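Local coordinates for ATP grasp ligase (Microcystis aeruginosa MRC, PDB 5IG9), which probably catalyses ATP-dependent ligation as an ATP-grasp enzyme of the MvdD family, consistent with ring closure on the precursor peptide in microviridin biosynthesis, at residues A[30-35]-A[39-44]; A[52-57]-A[61-66]. All coordinates share one frame; numbering follows the deposited sequence.

Interaction 1: A[30-35]-A[39-44]; sequences FRFDTD and TEVKVD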
loop_
_atom_site.group_PDB
_atom_site.type_symbol
_atom_site.label_atom_id
_atom_site.label_comp_id
_atom_site.label_asym_id
_atom_site.label_seq_id
_atom_site.Cartn_x
_atom_site.Cartn_y
_atom_site.Cartn_z
ATOM N N PHE A 30 10.027 15.131 -17.464
ATOM C CA PHE A 30 9.398 14.093 -18.270
ATOM C C PHE A 30 8.078 13.696 -17.627
ATOM O O PHE A 30 8.033 13.409 -16.426
ATOM C CB PHE A 30 10.315 12.872 -18.406
ATOM C CG PHE A 30 9.731 11.754 -19.230
ATOM C CD1 PHE A 30 9.927 11.712 -20.601
ATOM C CD2 PHE A 30 9.000 10.739 -18.634
ATOM C CE1 PHE A 30 9.396 10.684 -21.362
ATOM C CE2 PHE A 30 8.466 9.709 -19.390
ATOM C CZ PHE A 30 8.664 9.682 -20.755
ATOM N N ARG A 31 7.012 13.676 -18.424
ATOM C CA ARG A 31 5.686 13.286 -17.959
ATOM C C ARG A 31 5.455 11.809 -18.255
ATOM O O ARG A 31 5.511 11.389 -19.416
ATOM C CB ARG A 31 4.601 14.135 -18.622
ATOM C CG ARG A 31 3.194 13.600 -18.400
ATOM C CD ARG A 31 2.136 14.623 -18.765
ATOM N NE ARG A 31 0.793 14.095 -18.564
ATOM C CZ ARG A 31 -0.303 14.843 -18.525
ATOM N NH1 ARG A 31 -0.209 16.156 -18.668
ATOM N NH2 ARG A 31 -1.489 14.281 -18.335
ATOM N N PHE A 32 5.173 11.034 -17.214
ATOM C CA PHE A 32 4.953 9.594 -17.328
ATOM C C PHE A 32 3.495 9.302 -16.985
ATOM O O PHE A 32 3.114 9.303 -15.812
ATOM C CB PHE A 32 5.907 8.832 -16.411
ATOM C CG PHE A 32 5.664 7.345 -16.371
ATOM C CD1 PHE A 32 5.430 6.633 -17.536
ATOM C CD2 PHE A 32 5.699 6.657 -15.168
ATOM C CE1 PHE A 32 5.215 5.263 -17.502
ATOM C CE2 PHE A 32 5.487 5.288 -15.128
ATOM C CZ PHE A 32 5.245 4.591 -16.296
ATOM N N ASP A 33 2.684 9.045 -18.010
ATOM C CA ASP A 33 1.270 8.727 -17.814
ATOM C C ASP A 33 1.154 7.250 -17.464
ATOM O O ASP A 33 1.327 6.378 -18.319
ATOM C CB ASP A 33 0.458 9.077 -19.055
ATOM C CG ASP A 33 0.413 10.572 -19.319
ATOM O OD1 ASP A 33 0.498 11.352 -18.347
ATOM O OD2 ASP A 33 0.295 10.968 -20.498
ATOM N N THR A 34 0.855 6.969 -16.194
ATOM C CA THR A 34 0.829 5.588 -15.725
ATOM C C THR A 34 -0.293 4.788 -16.372
ATOM O O THR A 34 -0.166 3.570 -16.537
ATOM C CB THR A 34 0.693 5.550 -14.202
ATOM O OG1 THR A 34 -0.439 6.333 -13.802
ATOM C CG2 THR A 34 1.942 6.103 -13.541
ATOM N N ASP A 35 -1.393 5.443 -16.748
ATOM C CA ASP A 35 -2.504 4.717 -17.350
ATOM C C ASP A 35 -2.216 4.295 -18.784
ATOM O O ASP A 35 -2.856 3.362 -19.281
ATOM C CB ASP A 35 -3.779 5.559 -17.295
ATOM C CG ASP A 35 -3.661 6.850 -18.078
ATOM O OD1 ASP A 35 -2.551 7.421 -18.125
ATOM O OD2 ASP A 35 -4.679 7.293 -18.648
ATOM N N THR A 39 0.080 -0.340 -22.552
ATOM C CA THR A 39 -0.504 -0.318 -23.890
ATOM C C THR A 39 0.249 0.617 -24.837
ATOM O O THR A 39 0.370 0.317 -26.031
ATOM C CB THR A 39 -1.983 0.073 -23.793
ATOM O OG1 THR A 39 -2.687 -0.918 -23.031
ATOM C CG2 THR A 39 -2.621 0.174 -25.178
ATOM N N GLU A 40 0.775 1.738 -24.338
ATOM C CA GLU A 40 1.432 2.691 -25.233
ATOM C C GLU A 40 2.852 3.039 -24.818
ATOM O O GLU A 40 3.718 3.183 -25.685
ATOM C CB GLU A 40 0.587 3.981 -25.325
ATOM C CG GLU A 40 -0.874 3.720 -25.643
ATOM C CD GLU A 40 -1.738 4.950 -25.505
ATOM O OE1 GLU A 40 -1.260 6.059 -25.832
ATOM O OE2 GLU A 40 -2.897 4.807 -25.060
ATOM N N VAL A 41 3.114 3.167 -23.523
ATOM C CA VAL A 41 4.426 3.576 -23.032
ATOM C C VAL A 41 5.284 2.341 -22.806
ATOM O O VAL A 41 4.824 1.343 -22.241
ATOM C CB VAL A 41 4.293 4.408 -21.741
ATOM C CG1 VAL A 41 5.650 4.901 -21.262
ATOM C CG2 VAL A 41 3.347 5.577 -21.961
ATOM N N LYS A 42 6.532 2.399 -23.267
ATOM C CA LYS A 42 7.500 1.329 -23.065
ATOM C C LYS A 42 8.363 1.646 -21.854
ATOM O O LYS A 42 8.965 2.722 -21.779
ATOM C CB LYS A 42 8.387 1.149 -24.298
ATOM C CG LYS A 42 7.647 0.784 -25.568
ATOM C CD LYS A 42 6.814 -0.472 -25.382
ATOM C CE LYS A 42 6.807 -1.316 -26.646
ATOM N NZ LYS A 42 6.623 -0.481 -27.865
ATOM N N VAL A 43 8.429 0.709 -20.915
ATOM C CA VAL A 43 9.258 0.837 -19.725
ATOM C C VAL A 43 10.192 -0.365 -19.671
ATOM O O VAL A 43 9.740 -1.514 -19.749
ATOM C CB VAL A 43 8.410 0.930 -18.442
ATOM C CG1 VAL A 43 9.301 1.141 -17.225
ATOM C CG2 VAL A 43 7.391 2.054 -18.553
ATOM N N ASP A 44 11.491 -0.099 -19.556
ATOM C CA ASP A 44 12.502 -1.142 -19.427
ATOM C C ASP A 44 13.266 -0.910 -18.133
ATOM O O ASP A 44 13.872 0.151 -17.950
ATOM C CB ASP A 44 13.450 -1.146 -20.626
ATOM C CG ASP A 44 12.739 -1.452 -21.922
ATOM O OD1 ASP A 44 11.771 -2.242 -21.894
ATOM O OD2 ASP A 44 13.142 -0.899 -22.967
#
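Phe32 meets Val41 and Val43 where the outermost strand of a Rossmann-like parallel sheet, in the pre-ATP-grasp domain, faces a small three-stranded antiparallel sheet. No hydrogen bond links residues 30-35 to 39-44, and the closest CA pair, Asp33 CA to Val41 CA, stands 8.0 Å apart, so the contact is carried mainly by side chains. The tight part is apolar. Phe32 has CG trans to its own amide nitrogen (chi1 175°), which carries the ring out to the valines. Val41 CG1 sits at the ring edge, 3.8 Å from Phe32 CE1, while Val43 CG2 comes obliquely to the ring, 4.0 Å from both Phe32 CE1 and Phe32 CZ. Ile101 and Met104 of helix 87-107 also touch this ring, and Met104 reaches Val43 as well. An alanine in place of Phe32 would probably leave both valine methyls without their aromatic partner and open a gap between the two sheets beside this helix.

The contact thins toward Asp33, whose carbonyl O is 4.2 Å from Val41 CG2. Between the two valines, Lys42 points away from residues 30-35 and is partly exposed, and Asn146 of the second subunit hydrogen-bonds Val41 O and Val43 N. Within strand 30-33, partly exposed Arg31 is paired with buried Asp33: Arg31 NE donates to the syn lone pair of Asp33 OD1 at 2.8 Å, in the guanidinium plane and almost straight (177°).

Interaction 2: A[52-57]-A[61-66]; sequences GGIITD and KLELKE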
loop_
_atom_site.group_PDB
_atom_site.type_symbol
_atom_site.label_atom_id
_atom_site.label_comp_id
_atom_site.label_asym_id
_atom_site.label_seq_id
_atom_site.Cartn_x
_atom_site.Cartn_y
_atom_site.Cartn_z
ATOM N N GLY A 52 20.880 0.792 -19.033
ATOM C CA GLY A 52 20.161 1.746 -18.205
ATOM C C GLY A 52 18.655 1.617 -18.389
ATOM O O GLY A 52 18.153 1.452 -19.494
ATOM N N GLY A 53 17.937 1.689 -17.273
ATOM C CA GLY A 53 16.488 1.738 -17.328
ATOM C C GLY A 53 16.020 2.930 -18.140
ATOM O O GLY A 53 16.628 4.007 -18.126
ATOM N N ILE A 54 14.926 2.739 -18.865
ATOM C CA ILE A 54 14.516 3.706 -19.875
ATOM C C ILE A 54 13.005 3.641 -20.041
ATOM O O ILE A 54 12.412 2.557 -20.105
ATOM C CB ILE A 54 15.254 3.446 -21.207
ATOM C CG1 ILE A 54 14.842 4.451 -22.271
ATOM C CG2 ILE A 54 15.037 2.017 -21.682
ATOM C CD1 ILE A 54 15.704 4.380 -23.492
ATOM N N ILE A 55 12.388 4.815 -20.108
ATOM C CA ILE A 55 10.963 4.964 -20.376
ATOM C C ILE A 55 10.818 5.614 -21.742
ATOM O O ILE A 55 11.384 6.688 -21.985
ATOM C CB ILE A 55 10.269 5.814 -19.300
ATOM C CG1 ILE A 55 10.654 5.328 -17.904
ATOM C CG2 ILE A 55 8.764 5.788 -19.491
ATOM C CD1 ILE A 55 10.051 6.148 -16.796
ATOM N N THR A 56 10.066 4.972 -22.631
ATOM C CA THR A 56 9.878 5.459 -23.991
ATOM C C THR A 56 8.407 5.769 -24.224
ATOM O O THR A 56 7.553 4.896 -24.041
ATOM C CB THR A 56 10.366 4.433 -25.018
ATOM O OG1 THR A 56 11.747 4.122 -24.782
ATOM C CG2 THR A 56 10.206 4.977 -26.427
ATOM N N ASP A 57 8.115 7.006 -24.632
ATOM C CA ASP A 57 6.763 7.443 -24.987
ATOM C C ASP A 57 6.829 8.110 -26.359
ATOM O O ASP A 57 7.070 9.318 -26.453
ATOM C CB ASP A 57 6.197 8.398 -23.935
ATOM C CG ASP A 57 4.705 8.655 -24.106
ATOM O OD1 ASP A 57 4.137 8.268 -25.151
ATOM O OD2 ASP A 57 4.100 9.252 -23.192
ATOM N N LYS A 61 11.753 10.131 -24.676
ATOM C CA LYS A 61 12.593 9.068 -24.144
ATOM C C LYS A 61 13.288 9.573 -22.891
ATOM O O LYS A 61 13.891 10.650 -22.905
ATOM C CB LYS A 61 13.618 8.620 -25.195
ATOM C CG LYS A 61 14.676 7.657 -24.686
ATOM C CD LYS A 61 15.376 6.966 -25.847
ATOM C CE LYS A 61 14.423 6.040 -26.592
ATOM N NZ LYS A 61 14.791 5.936 -28.033
ATOM N N LEU A 62 13.204 8.798 -21.813
ATOM C CA LEU A 62 13.720 9.215 -20.514
ATOM C C LEU A 62 14.617 8.117 -19.963
ATOM O O LEU A 62 14.140 7.022 -19.653
ATOM C CB LEU A 62 12.567 9.529 -19.551
ATOM C CG LEU A 62 12.826 10.119 -18.162
ATOM C CD1 LEU A 62 12.668 9.041 -17.105
ATOM C CD2 LEU A 62 14.194 10.791 -18.055
ATOM N N GLU A 63 15.908 8.407 -19.852
ATOM C CA GLU A 63 16.837 7.488 -19.218
ATOM C C GLU A 63 16.779 7.687 -17.712
ATOM O O GLU A 63 16.892 8.814 -17.221
ATOM C CB GLU A 63 18.258 7.704 -19.740
ATOM C CG GLU A 63 18.425 7.421 -21.230
ATOM C CD GLU A 63 19.559 6.452 -21.521
ATOM O OE1 GLU A 63 19.440 5.666 -22.486
ATOM O OE2 GLU A 63 20.569 6.472 -20.785
ATOM N N LEU A 64 16.598 6.590 -16.975
ATOM C CA LEU A 64 16.359 6.691 -15.541
ATOM C C LEU A 64 17.592 7.128 -14.763
ATOM O O LEU A 64 17.460 7.531 -13.603
ATOM C CB LEU A 64 15.848 5.358 -15.004
ATOM C CG LEU A 64 14.506 4.931 -15.595
ATOM C CD1 LEU A 64 14.116 3.558 -15.086
ATOM C CD2 LEU A 64 13.427 5.951 -15.274
ATOM N N LYS A 65 18.783 7.060 -15.360
ATOM C CA LYS A 65 19.970 7.551 -14.667
ATOM C C LYS A 65 19.995 9.071 -14.585
ATOM O O LYS A 65 20.684 9.622 -13.718
ATOM C CB LYS A 65 21.238 7.052 -15.360
ATOM C CG LYS A 65 21.416 7.559 -16.784
ATOM C CD LYS A 65 22.775 7.168 -17.347
ATOM C CE LYS A 65 22.961 7.693 -18.763
ATOM N NZ LYS A 65 24.313 7.370 -19.301
ATOM N N GLU A 66 19.262 9.753 -15.462
ATOM C CA GLU A 66 19.225 11.206 -15.516
ATOM C C GLU A 66 18.094 11.794 -14.682
ATOM O O GLU A 66 17.865 13.008 -14.735
ATOM C CB GLU A 66 19.098 11.669 -16.970
ATOM C CG GLU A 66 20.189 11.136 -17.891
ATOM C CD GLU A 66 19.831 11.277 -19.359
ATOM O OE1 GLU A 66 20.729 11.129 -20.216
ATOM O OE2 GLU A 66 18.645 11.536 -19.655
#
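Ile55 and Leu62 form the hydrogen-bonded pair at the middle of a beta hairpin, with strands 54-57 and 61-63 antiparallel at 173°. Ile55 N donates a hydrogen bond to Leu62 O at 2.9 Å, and Leu62 N donates one to Ile55 O at 2.8 Å. The pairing extends past the strand: Leu64 N donates to Gly53 O at 2.8 Å, arriving from above the carbonyl plane, 37° out of it. Ile54-Glu63 and Thr56-Lys61 are the flanking non-hydrogen-bonded pairs.

Side chains next to this backbone framework divide by face. On that of Ile55 and Leu62, the two lie side by side and point the same way, while Leu64 crosses Ile55 at about a right angle and brings its CD2 to 3.7 Å from Ile55 CD1. The other methyl of this leucine, Leu64 CD1, rests 3.7 Å from Gly53 CA, so the leucine lies against bare glycine backbone. On the face of Ile54, Thr56 and Lys61, the packing is diagonal: Ile54 reaches over to the aliphatic chain of Lys61, with CD1 of Ile54 3.5 Å from CD of Lys61. The lysine chain is extended until its bend at chi3 (-67°), beyond which its CE also approaches Thr56 OG1.

Further out, strand 42-47 flanks strand 54-57 on its other edge, through backbone bonds of Ile54 with Asp44 and of Thr56 with Lys42. Phe30 underlies both Ile55 and Leu62, seating this apolar face against the parallel sheet. At the far end of the strand, Arg36 NH2 forms a salt bridge with Asp57 OD1.

Overall arrangement
The two contacts share the small antiparallel sheet and lie about 10 Å apart, centre to centre. Interaction 1 is buried and joins that sheet to the parallel one almost entirely through apolar side chains, with no hydrogen bond between its segments, burying 143 Å². Interaction 2 lies within the sheet, is only partly buried, and covers 446 Å² because backbone pairing brings its strands far closer. They meet where strand 42-47 of interaction 1 pairs with strand 54-57 of interaction 2, and Val41 CG1 packs 3.4 Å from Thr56 O. Their apolar sides also merge: Phe30 CD1 packs 3.6 Å from Leu62 CB. All touching residues of interaction 1 are buried, whereas interaction 2 includes exposed Lys61.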